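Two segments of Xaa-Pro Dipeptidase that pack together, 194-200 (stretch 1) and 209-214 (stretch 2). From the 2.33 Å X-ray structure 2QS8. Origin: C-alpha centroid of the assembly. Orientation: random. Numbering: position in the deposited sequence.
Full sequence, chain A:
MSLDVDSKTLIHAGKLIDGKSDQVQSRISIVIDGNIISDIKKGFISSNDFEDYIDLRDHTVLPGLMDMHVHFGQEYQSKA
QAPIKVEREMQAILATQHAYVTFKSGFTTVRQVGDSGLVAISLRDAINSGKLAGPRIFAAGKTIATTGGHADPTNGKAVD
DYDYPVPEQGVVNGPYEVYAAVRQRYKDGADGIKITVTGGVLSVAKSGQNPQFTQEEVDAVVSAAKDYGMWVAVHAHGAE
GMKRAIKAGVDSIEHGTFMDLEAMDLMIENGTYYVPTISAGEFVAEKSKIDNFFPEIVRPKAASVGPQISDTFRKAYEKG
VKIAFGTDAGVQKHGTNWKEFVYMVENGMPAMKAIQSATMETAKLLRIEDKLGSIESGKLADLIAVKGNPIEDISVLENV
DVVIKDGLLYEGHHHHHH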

ATOM      1  N   LYS A 194     -14.141  -7.388  15.517  1.00 22.38           N
ATOM      2  CA  LYS A 194     -15.459  -7.458  14.912  1.00 22.80           C
ATOM      3  C   LYS A 194     -15.371  -6.854  13.507  1.00 22.35           C
ATOM      4  O   LYS A 194     -14.801  -5.776  13.326  1.00 20.54           O
ATOM      5  CB  LYS A 194     -16.464  -6.682  15.765  1.00 24.23           C
ATOM      6  CG  LYS A 194     -17.773  -6.369  15.068  1.00 24.40           C
ATOM      7  CD  LYS A 194     -18.580  -7.617  14.776  1.00 23.82           C
ATOM      8  CE  LYS A 194     -19.954  -7.246  14.229  1.00 27.10           C
ATOM      9  NZ  LYS A 194     -20.640  -6.216  15.056  1.00 27.16           N
ATOM     10  N   ILE A 195     -15.911  -7.555  12.518  1.00 21.45           N
ATOM     11  CA  ILE A 195     -15.904  -7.055  11.144  1.00 21.81           C
ATOM     12  C   ILE A 195     -17.281  -7.233  10.508  1.00 22.16           C
ATOM     13  O   ILE A 195     -18.078  -8.064  10.958  1.00 23.07           O
ATOM     14  CB  ILE A 195     -14.892  -7.809  10.245  1.00 21.45           C
ATOM     15  CG1 ILE A 195     -15.324  -9.270  10.075  1.00 22.59           C
ATOM     16  CG2 ILE A 195     -13.504  -7.700  10.823  1.00 21.68           C
ATOM     17  CD1 ILE A 195     -14.457 -10.081   9.105  1.00 18.81           C
ATOM     18  N   THR A 196     -17.563  -6.440   9.484  1.00 19.40           N
ATOM     19  CA  THR A 196     -18.809  -6.562   8.743  1.00 19.01           C
ATOM     20  C   THR A 196     -18.404  -7.209   7.412  1.00 19.68           C
ATOM     21  O   THR A 196     -17.936  -6.544   6.487  1.00 20.14           O
ATOM     22  CB  THR A 196     -19.494  -5.182   8.505  1.00 19.30           C
ATOM     23  OG1 THR A 196     -18.537  -4.225   8.034  1.00 18.38           O
ATOM     24  CG2 THR A 196     -20.112  -4.672   9.790  1.00 17.27           C
ATOM     25  N   VAL A 197     -18.560  -8.526   7.343  1.00 18.90           N
ATOM     26  CA  VAL A 197     -18.198  -9.267   6.145  1.00 19.10           C
ATOM     27  C   VAL A 197     -19.209  -9.092   4.997  1.00 20.34           C
ATOM     28  O   VAL A 197     -18.932  -9.485   3.863  1.00 20.96           O
ATOM     29  CB  VAL A 197     -18.014 -10.780   6.460  1.00 17.83           C
ATOM     30  CG1 VAL A 197     -19.335 -11.507   6.361  1.00 14.48           C
ATOM     31  CG2 VAL A 197     -16.968 -11.379   5.524  1.00 17.62           C
ATOM     32  N   THR A 198     -20.377  -8.527   5.294  1.00 20.03           N
ATOM     33  CA  THR A 198     -21.379  -8.264   4.257  1.00 21.20           C
ATOM     34  C   THR A 198     -22.032  -6.921   4.548  1.00 21.08           C
ATOM     35  O   THR A 198     -21.779  -6.315   5.587  1.00 21.19           O
ATOM     36  CB  THR A 198     -22.514  -9.322   4.226  1.00 21.66           C
ATOM     37  OG1 THR A 198     -23.362  -9.148   5.368  1.00 19.95           O
ATOM     38  CG2 THR A 198     -21.947 -10.734   4.222  1.00 22.55           C
ATOM     39  N   GLY A 199     -22.879  -6.459   3.633  1.00 22.09           N
ATOM     40  CA  GLY A 199     -23.578  -5.206   3.855  1.00 22.53           C
ATOM     41  C   GLY A 199     -24.482  -5.353   5.067  1.00 23.49           C
ATOM     42  O   GLY A 199     -24.637  -6.458   5.591  1.00 24.63           O
ATOM     43  N   GLY A 200     -25.085  -4.254   5.509  1.00 23.35           N
ATOM     44  CA  GLY A 200     -25.948  -4.306   6.677  1.00 22.59           C
ATOM     45  C   GLY A 200     -27.226  -3.507   6.535  1.00 23.64           C
ATOM     46  O   GLY A 200     -27.461  -2.883   5.501  1.00 23.71           O
ATOM     47  N   GLN A 209     -26.638  -6.843   2.286  1.00 28.90           N
ATOM     48  CA  GLN A 209     -26.107  -8.201   2.397  1.00 30.38           C
ATOM     49  C   GLN A 209     -24.994  -8.662   1.438  1.00 28.54           C
ATOM     50  O   GLN A 209     -24.596  -9.828   1.480  1.00 29.35           O
ATOM     51  CB  GLN A 209     -27.269  -9.192   2.309  1.00 33.47           C
ATOM     52  CG  GLN A 209     -28.104  -9.071   1.047  1.00 37.69           C
ATOM     53  CD  GLN A 209     -28.001 -10.308   0.172  1.00 44.02           C
ATOM     54  OE1 GLN A 209     -26.927 -10.628  -0.356  1.00 44.94           O
ATOM     55  NE2 GLN A 209     -29.120 -11.020   0.017  1.00 43.50           N
ATOM     56  N   ASN A 210     -24.485  -7.765   0.591  1.00 25.78           N
ATOM     57  CA  ASN A 210     -23.433  -8.131  -0.360  1.00 24.32           C
ATOM     58  C   ASN A 210     -22.090  -8.434   0.331  1.00 20.89           C
ATOM     59  O   ASN A 210     -21.788  -7.882   1.385  1.00 20.52           O
ATOM     60  CB  ASN A 210     -23.251  -7.000  -1.388  1.00 21.65           C
ATOM     61  CG  ASN A 210     -22.208  -5.982  -0.960  1.00 24.16           C
ATOM     62  OD1 ASN A 210     -21.078  -5.983  -1.463  1.00 23.79           O
ATOM     63  ND2 ASN A 210     -22.573  -5.117  -0.020  1.00 20.80           N
ATOM     64  N   PRO A 211     -21.276  -9.330  -0.250  1.00 19.79           N
ATOM     65  CA  PRO A 211     -19.969  -9.678   0.339  1.00 19.90           C
ATOM     66  C   PRO A 211     -19.027  -8.459   0.301  1.00 19.43           C
ATOM     67  O   PRO A 211     -18.724  -7.937  -0.782  1.00 18.49           O
ATOM     68  CB  PRO A 211     -19.488 -10.818  -0.554  1.00 19.01           C
ATOM     69  CG  PRO A 211     -20.055 -10.439  -1.893  1.00 20.58           C
ATOM     70  CD  PRO A 211     -21.463 -10.008  -1.545  1.00 19.45           C
ATOM     71  N   GLN A 212     -18.577  -8.005   1.470  1.00 19.13           N
ATOM     72  CA  GLN A 212     -17.708  -6.823   1.540  1.00 18.87           C
ATOM     73  C   GLN A 212     -16.253  -7.069   1.964  1.00 20.34           C
ATOM     74  O   GLN A 212     -15.482  -6.135   2.160  1.00 21.08           O
ATOM     75  CB  GLN A 212     -18.360  -5.754   2.423  1.00 18.31           C
ATOM     76  CG  GLN A 212     -19.779  -5.423   1.975  1.00 16.04           C
ATOM     77  CD  GLN A 212     -20.375  -4.240   2.701  1.00 18.25           C
ATOM     78  OE1 GLN A 212     -20.029  -3.969   3.855  1.00 18.22           O
ATOM     79  NE2 GLN A 212     -21.294  -3.537   2.037  1.00 14.92           N
ATOM     80  N   PHE A 213     -15.886  -8.334   2.093  1.00 19.58           N
ATOM     81  CA  PHE A 213     -14.519  -8.720   2.416  1.00 20.90           C
ATOM     82  C   PHE A 213     -14.151  -9.787   1.392  1.00 21.06           C
ATOM     83  O   PHE A 213     -14.959 -10.677   1.100  1.00 21.20           O
ATOM     84  CB  PHE A 213     -14.415  -9.317   3.825  1.00 20.85           C
ATOM     85  CG  PHE A 213     -14.032  -8.323   4.899  1.00 20.84           C
ATOM     86  CD1 PHE A 213     -14.933  -7.358   5.340  1.00 20.34           C
ATOM     87  CD2 PHE A 213     -12.767  -8.364   5.471  1.00 20.80           C
ATOM     88  CE1 PHE A 213     -14.577  -6.448   6.341  1.00 21.81           C
ATOM     89  CE2 PHE A 213     -12.396  -7.456   6.473  1.00 22.99           C
ATOM     90  CZ  PHE A 213     -13.305  -6.497   6.908  1.00 22.06           C
ATOM     91  N   THR A 214     -12.956  -9.698   0.830  1.00 19.41           N
ATOM     92  CA  THR A 214     -12.503 -10.703  -0.129  1.00 20.20           C
ATOM     93  C   THR A 214     -12.012 -11.864   0.745  1.00 20.15           C
ATOM     94  O   THR A 214     -11.813 -11.693   1.947  1.00 19.53           O
ATOM     95  CB  THR A 214     -11.323 -10.190  -0.969  1.00 19.16           C
ATOM     96  OG1 THR A 214     -10.193 -10.040  -0.110  1.00 18.50           O
ATOM     97  CG2 THR A 214     -11.644  -8.821  -1.620  1.00 19.56           C
TER
HETATM   98  O   HOH W   1     -17.659  -3.891   5.523  1.00 23.38           O

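What joins the two backbones? A single beta bridge pairs Thr198 with Pro211, and two hydrogen bonds run on either side of Thr198 in the sequence. Gln212 N donates to Val197 O at 2.8 Å and is nearly straight, with an angle of 167° at the hydrogen; Gly199 N donates to Asn210 O at 2.9 Å and is more bent, at 134°. Pro211 suits its place between the two bonded groups because it has no amide hydrogen to leave unpaired. Asn210 O also receives a CA-H...O contact, with Thr198 CA 2.9 Å away, so this one carbonyl faces two neighbouring groups of the first stretch.

How are the polar side chains satisfied? Water 1 links the stretches: it accepts from Thr196 OG1 at 2.7 Å and donates to Gln212 OE1 at 2.9 Å. The two side chains need this intermediary, since OG1 of Thr196 and OE1 of Gln212 lie 4.4 Å apart. Gln212 points toward the first stretch and extends through an m, t conformation, long enough to reach both the water and the backbone near Gly199. Its OE1 comes within 3.4 Å of Thr198 O, but both are acceptors and no hydrogen bond forms; OE1 also has a partner elsewhere in the structure. Thr198, in the p rotamer, turns its hydroxyl back along its own stretch, where OG1 donates to Gly199 O at 3.0 Å.

What fills the apolar part of the contact? Phe213 points toward the first stretch and has 86 Å² covered by it, the largest share of any residue here. Ile195 also points toward its partner and sets its CD1 over one face of the ring, 4.2 Å from the centroid and just 9° off the normal, a CH-pi contact. At the ring edge, Thr196 O lies 3.3 Å from Phe213 CD1, near the ring plane. Although the CA-to-CB bond of Val197 points away, its CG2 still packs 3.7 Å from Phe213 CB. Branched aliphatic side chains beside a flat ring thus form a buried apolar patch next to the paired backbones.

Why does glycine suit position 199? The second stretch comes very close: an ideal CB on Gly199 would lie 3.1 Å from Gln209 N, a tight approach, and the same CB would lie 3.4 Å from Gln212 NE2. Without a side chain, Gly199 can bring its CA to 3.4 Å from Gln212 NE2 while its N bonds to Asn210 O, within a contact that buries 419 Å² in all.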